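Long-range contact in putative secreted cellulose binding protein (Streptomyces coelicolor, PDB 4OY7), which cleaves the glycosidic bonds of cellulose oxidatively, using a single copper ion held in its catalytic lytic polysaccharide monooxygenase domain: residues H1-L13 / T99-P111. Residues are numbered along the deposited sequence; the frame is centred on the assembly and turned at random. Where two conformers were deposited one is given.
Sequences HGVAMMPGSRTYL and TIPVEYSNWAAHP. With CU (copper (II) ion), chain I.
The copper site of this monooxygenase is a histidine brace, in which His1 chelates the metal through its amino terminus N and its ring ND1, both at 2.2 Å, while NE2 of His110 binds from the end of 99-111 at 2.4 Å. The amino group lies in the plane of the His110 ring, at its edge, because both bind copper; it hydrogen-bonds to Ala108 O. Ala108 N returns a hydrogen bond to a lone pair of His1 O (3.0 Å), so the chelating residue is tied by its backbone at both ends. Further along the chain from His1, strand 4-6 pairs antiparallel with 99-105 through a classic beta bulge: Met5 N and Met6 N reach Glu103 O from the same face of its carbonyl plane, at 2.8 and 3.1 Å. Tyr104 holds CG anti to its backbone N (chi1 -165°), which lays one ring face under the Val3-Ala4 peptide, with Val3 C above its centre, and gives Gly2 O a weak hydrogen bond from OH (2.8 Å). A leucine here would probably leave that carbonyl without its hydroxyl mate and the peptide without its flat support. Copper chelated by an N-terminal histidine and completed by a second histidine is the signature of lytic polysaccharide monooxygenases, here of the AA10 family.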
loop_
_atom_site.group_PDB
_atom_site.type_symbol
_atom_site.label_atom_id
_atom_site.label_comp_id
_atom_site.label_asym_id
_atom_site.label_seq_id
_atom_site.Cartn_x
_atom_site.Cartn_y
_atom_site.Cartn_z
ATOM N N HIS A 1 7.932 9.729 3.226
ATOM C CA HIS A 1 7.131 8.851 4.122
ATOM C C HIS A 1 5.685 8.917 3.721
ATOM O O HIS A 1 5.066 10.009 3.719
ATOM C CB HIS A 1 7.319 9.222 5.591
ATOM C CG HIS A 1 8.594 8.699 6.171
ATOM N ND1 HIS A 1 9.814 8.893 5.562
ATOM C CD2 HIS A 1 8.846 7.992 7.298
ATOM C CE1 HIS A 1 10.766 8.344 6.296
ATOM N NE2 HIS A 1 10.210 7.799 7.357
ATOM N N GLY A 2 5.158 7.743 3.383
ATOM C CA GLY A 2 3.765 7.575 3.029
ATOM C C GLY A 2 3.519 6.244 2.345
ATOM O O GLY A 2 4.418 5.684 1.705
ATOM N N VAL A 3 2.291 5.769 2.516
ATOM C CA VAL A 3 1.708 4.694 1.745
ATOM C C VAL A 3 0.295 5.146 1.320
ATOM O O VAL A 3 -0.180 6.218 1.741
ATOM C CB VAL A 3 1.623 3.389 2.558
ATOM C CG1 VAL A 3 3.021 2.814 2.814
ATOM C CG2 VAL A 3 0.818 3.589 3.841
ATOM N N ALA A 4 -0.361 4.341 0.485
ATOM C CA ALA A 4 -1.640 4.675 -0.042
ATOM C C ALA A 4 -2.672 4.808 1.091
ATOM O O ALA A 4 -2.694 3.992 2.026
ATOM C CB ALA A 4 -2.100 3.631 -1.036
ATOM N N MET A 5 -3.498 5.861 0.999
ATOM C CA MET A 5 -4.611 6.041 1.927
ATOM C C MET A 5 -5.987 5.703 1.338
ATOM O O MET A 5 -6.908 5.332 2.068
ATOM C CB MET A 5 -4.621 7.484 2.456
ATOM C CG MET A 5 -3.352 7.867 3.216
ATOM S SD MET A 5 -3.242 9.647 3.503
ATOM C CE MET A 5 -4.600 9.741 4.645
ATOM N N MET A 6 -6.130 5.822 0.018
ATOM C CA MET A 6 -7.388 5.546 -0.676
ATOM C C MET A 6 -7.031 5.084 -2.090
ATOM O O MET A 6 -6.453 5.881 -2.836
ATOM C CB MET A 6 -8.233 6.825 -0.795
ATOM C CG MET A 6 -8.974 7.231 0.470
ATOM S SD MET A 6 -10.437 8.278 0.197
ATOM C CE MET A 6 -11.440 7.184 -0.788
ATOM N N PRO A 7 -7.236 3.773 -2.436
ATOM C CA PRO A 7 -7.566 2.624 -1.552
ATOM C C PRO A 7 -6.410 2.346 -0.603
ATOM O O PRO A 7 -5.250 2.232 -1.028
ATOM C CB PRO A 7 -7.724 1.453 -2.533
ATOM C CG PRO A 7 -6.863 1.819 -3.676
ATOM C CD PRO A 7 -7.010 3.320 -3.819
ATOM N N GLY A 8 -6.743 2.257 0.675
ATOM C CA GLY A 8 -5.756 2.297 1.722
ATOM C C GLY A 8 -4.902 1.070 1.732
ATOM O O GLY A 8 -5.364 -0.021 1.432
ATOM N N SER A 9 -3.642 1.259 2.099
ATOM C CA SER A 9 -2.678 0.185 2.179
ATOM C C SER A 9 -2.945 -0.656 3.434
ATOM O O SER A 9 -3.748 -0.270 4.294
ATOM C CB SER A 9 -1.275 0.778 2.227
ATOM O OG SER A 9 -1.006 1.296 3.515
ATOM N N ARG A 10 -2.297 -1.816 3.525
ATOM C CA ARG A 10 -2.512 -2.706 4.689
ATOM C C ARG A 10 -2.171 -2.031 6.010
ATOM O O ARG A 10 -2.949 -2.101 6.977
ATOM C CB ARG A 10 -1.712 -3.990 4.538
ATOM C CG ARG A 10 -2.260 -4.894 3.454
ATOM C CD ARG A 10 -1.478 -6.182 3.254
ATOM N NE ARG A 10 -2.248 -7.026 2.350
ATOM C CZ ARG A 10 -1.849 -8.176 1.841
ATOM N NH1 ARG A 10 -0.643 -8.654 2.140
ATOM N NH2 ARG A 10 -2.657 -8.844 1.019
ATOM N N THR A 11 -1.005 -1.403 6.071
ATOM C CA THR A 11 -0.629 -0.739 7.315
ATOM C C THR A 11 -1.564 0.432 7.659
ATOM O O THR A 11 -1.862 0.679 8.820
ATOM C CB THR A 11 0.821 -0.259 7.344
ATOM O OG1 THR A 11 1.071 0.633 6.249
ATOM C CG2 THR A 11 1.792 -1.450 7.340
ATOM N N TYR A 12 -2.025 1.157 6.647
ATOM C CA TYR A 12 -2.897 2.290 6.891
ATOM C C TYR A 12 -4.269 1.835 7.365
ATOM O O TYR A 12 -4.770 2.306 8.348
ATOM C CB TYR A 12 -3.001 3.178 5.642
ATOM C CG TYR A 12 -3.886 4.374 5.849
ATOM C CD1 TYR A 12 -3.541 5.374 6.759
ATOM C CD2 TYR A 12 -5.099 4.490 5.172
ATOM C CE1 TYR A 12 -4.357 6.487 6.954
ATOM C CE2 TYR A 12 -5.906 5.595 5.364
ATOM C CZ TYR A 12 -5.549 6.578 6.261
ATOM O OH TYR A 12 -6.404 7.680 6.445
ATOM N N LEU A 13 -4.861 0.885 6.662
ATOM C CA LEU A 13 -6.175 0.387 7.085
ATOM C C LEU A 13 -6.091 -0.303 8.430
ATOM O O LEU A 13 -7.025 -0.236 9.203
ATOM C CB LEU A 13 -6.792 -0.536 6.054
ATOM C CG LEU A 13 -7.178 0.102 4.715
ATOM C CD1 LEU A 13 -7.883 -0.885 3.807
ATOM C CD2 LEU A 13 -8.035 1.353 4.895
ATOM N N THR A 99 -13.564 5.421 -12.637
ATOM C CA THR A 99 -12.427 6.277 -12.335
ATOM C C THR A 99 -12.553 6.727 -10.893
ATOM O O THR A 99 -13.605 7.243 -10.510
ATOM C CB THR A 99 -12.399 7.490 -13.288
ATOM O OG1 THR A 99 -12.241 7.007 -14.638
ATOM C CG2 THR A 99 -11.226 8.427 -12.938
ATOM N N ILE A 100 -11.498 6.540 -10.099
ATOM C CA ILE A 100 -11.558 6.757 -8.642
ATOM C C ILE A 100 -10.525 7.779 -8.212
ATOM O O ILE A 100 -9.484 7.921 -8.842
ATOM C CB ILE A 100 -11.370 5.432 -7.845
ATOM C CG1 ILE A 100 -9.986 4.797 -8.082
ATOM C CG2 ILE A 100 -12.491 4.440 -8.168
ATOM C CD1 ILE A 100 -9.557 3.835 -6.990
ATOM N N PRO A 101 -10.812 8.520 -7.136
ATOM C CA PRO A 101 -9.806 9.450 -6.615
ATOM C C PRO A 101 -8.832 8.713 -5.702
ATOM O O PRO A 101 -9.242 8.208 -4.656
ATOM C CB PRO A 101 -10.630 10.448 -5.805
ATOM C CG PRO A 101 -11.861 9.702 -5.401
ATOM C CD PRO A 101 -12.118 8.671 -6.471
ATOM N N VAL A 102 -7.557 8.728 -6.044
ATOM C CA VAL A 102 -6.510 8.046 -5.262
ATOM C C VAL A 102 -5.861 9.063 -4.322
ATOM O O VAL A 102 -5.713 10.220 -4.700
ATOM C CB VAL A 102 -5.444 7.412 -6.188
ATOM C CG1 VAL A 102 -4.238 6.884 -5.392
ATOM C CG2 VAL A 102 -6.057 6.308 -7.049
ATOM N N GLU A 103 -5.555 8.631 -3.088
ATOM C CA GLU A 103 -4.906 9.459 -2.064
ATOM C C GLU A 103 -3.713 8.714 -1.538
ATOM O O GLU A 103 -3.831 7.517 -1.286
ATOM C CB GLU A 103 -5.882 9.768 -0.912
ATOM C CG GLU A 103 -7.037 10.609 -1.418
ATOM C CD GLU A 103 -7.870 11.332 -0.355
ATOM O OE1 GLU A 103 -7.533 11.355 0.837
ATOM O OE2 GLU A 103 -8.901 11.895 -0.725
ATOM N N TYR A 104 -2.557 9.371 -1.488
ATOM C CA TYR A 104 -1.346 8.760 -0.970
ATOM C C TYR A 104 -0.745 9.686 0.071
ATOM O O TYR A 104 -0.654 10.893 -0.166
ATOM C CB TYR A 104 -0.364 8.496 -2.108
ATOM C CG TYR A 104 0.774 7.548 -1.791
ATOM C CD1 TYR A 104 1.829 7.960 -0.979
ATOM C CD2 TYR A 104 0.834 6.272 -2.337
ATOM C CE1 TYR A 104 2.874 7.117 -0.680
ATOM C CE2 TYR A 104 1.889 5.439 -2.074
ATOM C CZ TYR A 104 2.903 5.859 -1.228
ATOM O OH TYR A 104 3.956 5.025 -0.950
ATOM N N SER A 105 -0.418 9.157 1.253
ATOM C CA SER A 105 0.054 9.990 2.350
ATOM C C SER A 105 1.254 10.835 1.975
ATOM O O SER A 105 2.165 10.353 1.363
ATOM C CB SER A 105 0.429 9.118 3.553
ATOM O OG SER A 105 1.074 9.871 4.566
ATOM N N ASN A 106 1.242 12.108 2.391
ATOM C CA ASN A 106 2.442 12.954 2.292
ATOM C C ASN A 106 3.037 13.214 3.675
ATOM O O ASN A 106 3.380 14.348 4.005
ATOM C CB ASN A 106 2.152 14.282 1.579
ATOM C CG ASN A 106 1.178 15.149 2.329
ATOM O OD1 ASN A 106 0.621 14.729 3.339
ATOM N ND2 ASN A 106 0.941 16.350 1.826
ATOM N N TRP A 107 3.142 12.163 4.495
ATOM C CA TRP A 107 3.640 12.356 5.858
ATOM C C TRP A 107 5.000 13.070 5.848
ATOM O O TRP A 107 5.235 13.957 6.664
ATOM C CB TRP A 107 3.690 11.023 6.637
ATOM C CG TRP A 107 3.910 11.235 8.119
ATOM C CD1 TRP A 107 5.048 10.950 8.829
ATOM C CD2 TRP A 107 2.995 11.829 9.058
ATOM N NE1 TRP A 107 4.879 11.296 10.153
ATOM C CE2 TRP A 107 3.642 11.863 10.314
ATOM C CE3 TRP A 107 1.689 12.345 8.957
ATOM C CZ2 TRP A 107 3.027 12.387 11.467
ATOM C CZ3 TRP A 107 1.090 12.879 10.098
ATOM C CH2 TRP A 107 1.755 12.883 11.340
ATOM N N ALA A 108 5.897 12.668 4.946
ATOM C CA ALA A 108 6.988 13.554 4.511
ATOM C C ALA A 108 6.975 13.552 3.005
ATOM O O ALA A 108 6.853 12.513 2.398
ATOM C CB ALA A 108 8.344 13.138 5.067
ATOM N N ALA A 109 7.042 14.732 2.410
ATOM C CA ALA A 109 6.863 14.876 0.976
ATOM C C ALA A 109 8.205 14.778 0.250
ATOM O O ALA A 109 9.249 15.195 0.765
ATOM C CB ALA A 109 6.221 16.217 0.667
ATOM N N HIS A 110 8.137 14.302 -0.984
ATOM C CA HIS A 110 9.310 14.117 -1.816
ATOM C C HIS A 110 8.903 14.209 -3.284
ATOM O O HIS A 110 7.813 13.770 -3.648
ATOM C CB HIS A 110 9.930 12.728 -1.596
ATOM C CG HIS A 110 10.258 12.406 -0.171
ATOM N ND1 HIS A 110 11.286 13.017 0.519
ATOM C CD2 HIS A 110 9.700 11.525 0.689
ATOM C CE1 HIS A 110 11.349 12.526 1.740
ATOM N NE2 HIS A 110 10.376 11.644 1.881
ATOM N N PRO A 111 9.812 14.704 -4.145
ATOM C CA PRO A 111 9.573 14.625 -5.579
ATOM C C PRO A 111 9.769 13.183 -6.139
ATOM O O PRO A 111 10.542 12.405 -5.602
ATOM C CB PRO A 111 10.634 15.563 -6.143
ATOM C CG PRO A 111 11.780 15.420 -5.195
ATOM C CD PRO A 111 11.148 15.241 -3.834
HETATM CU CU CU I . 10.035 10.251 3.782
HETATM O O HOH W 1 11.789 9.919 3.694
#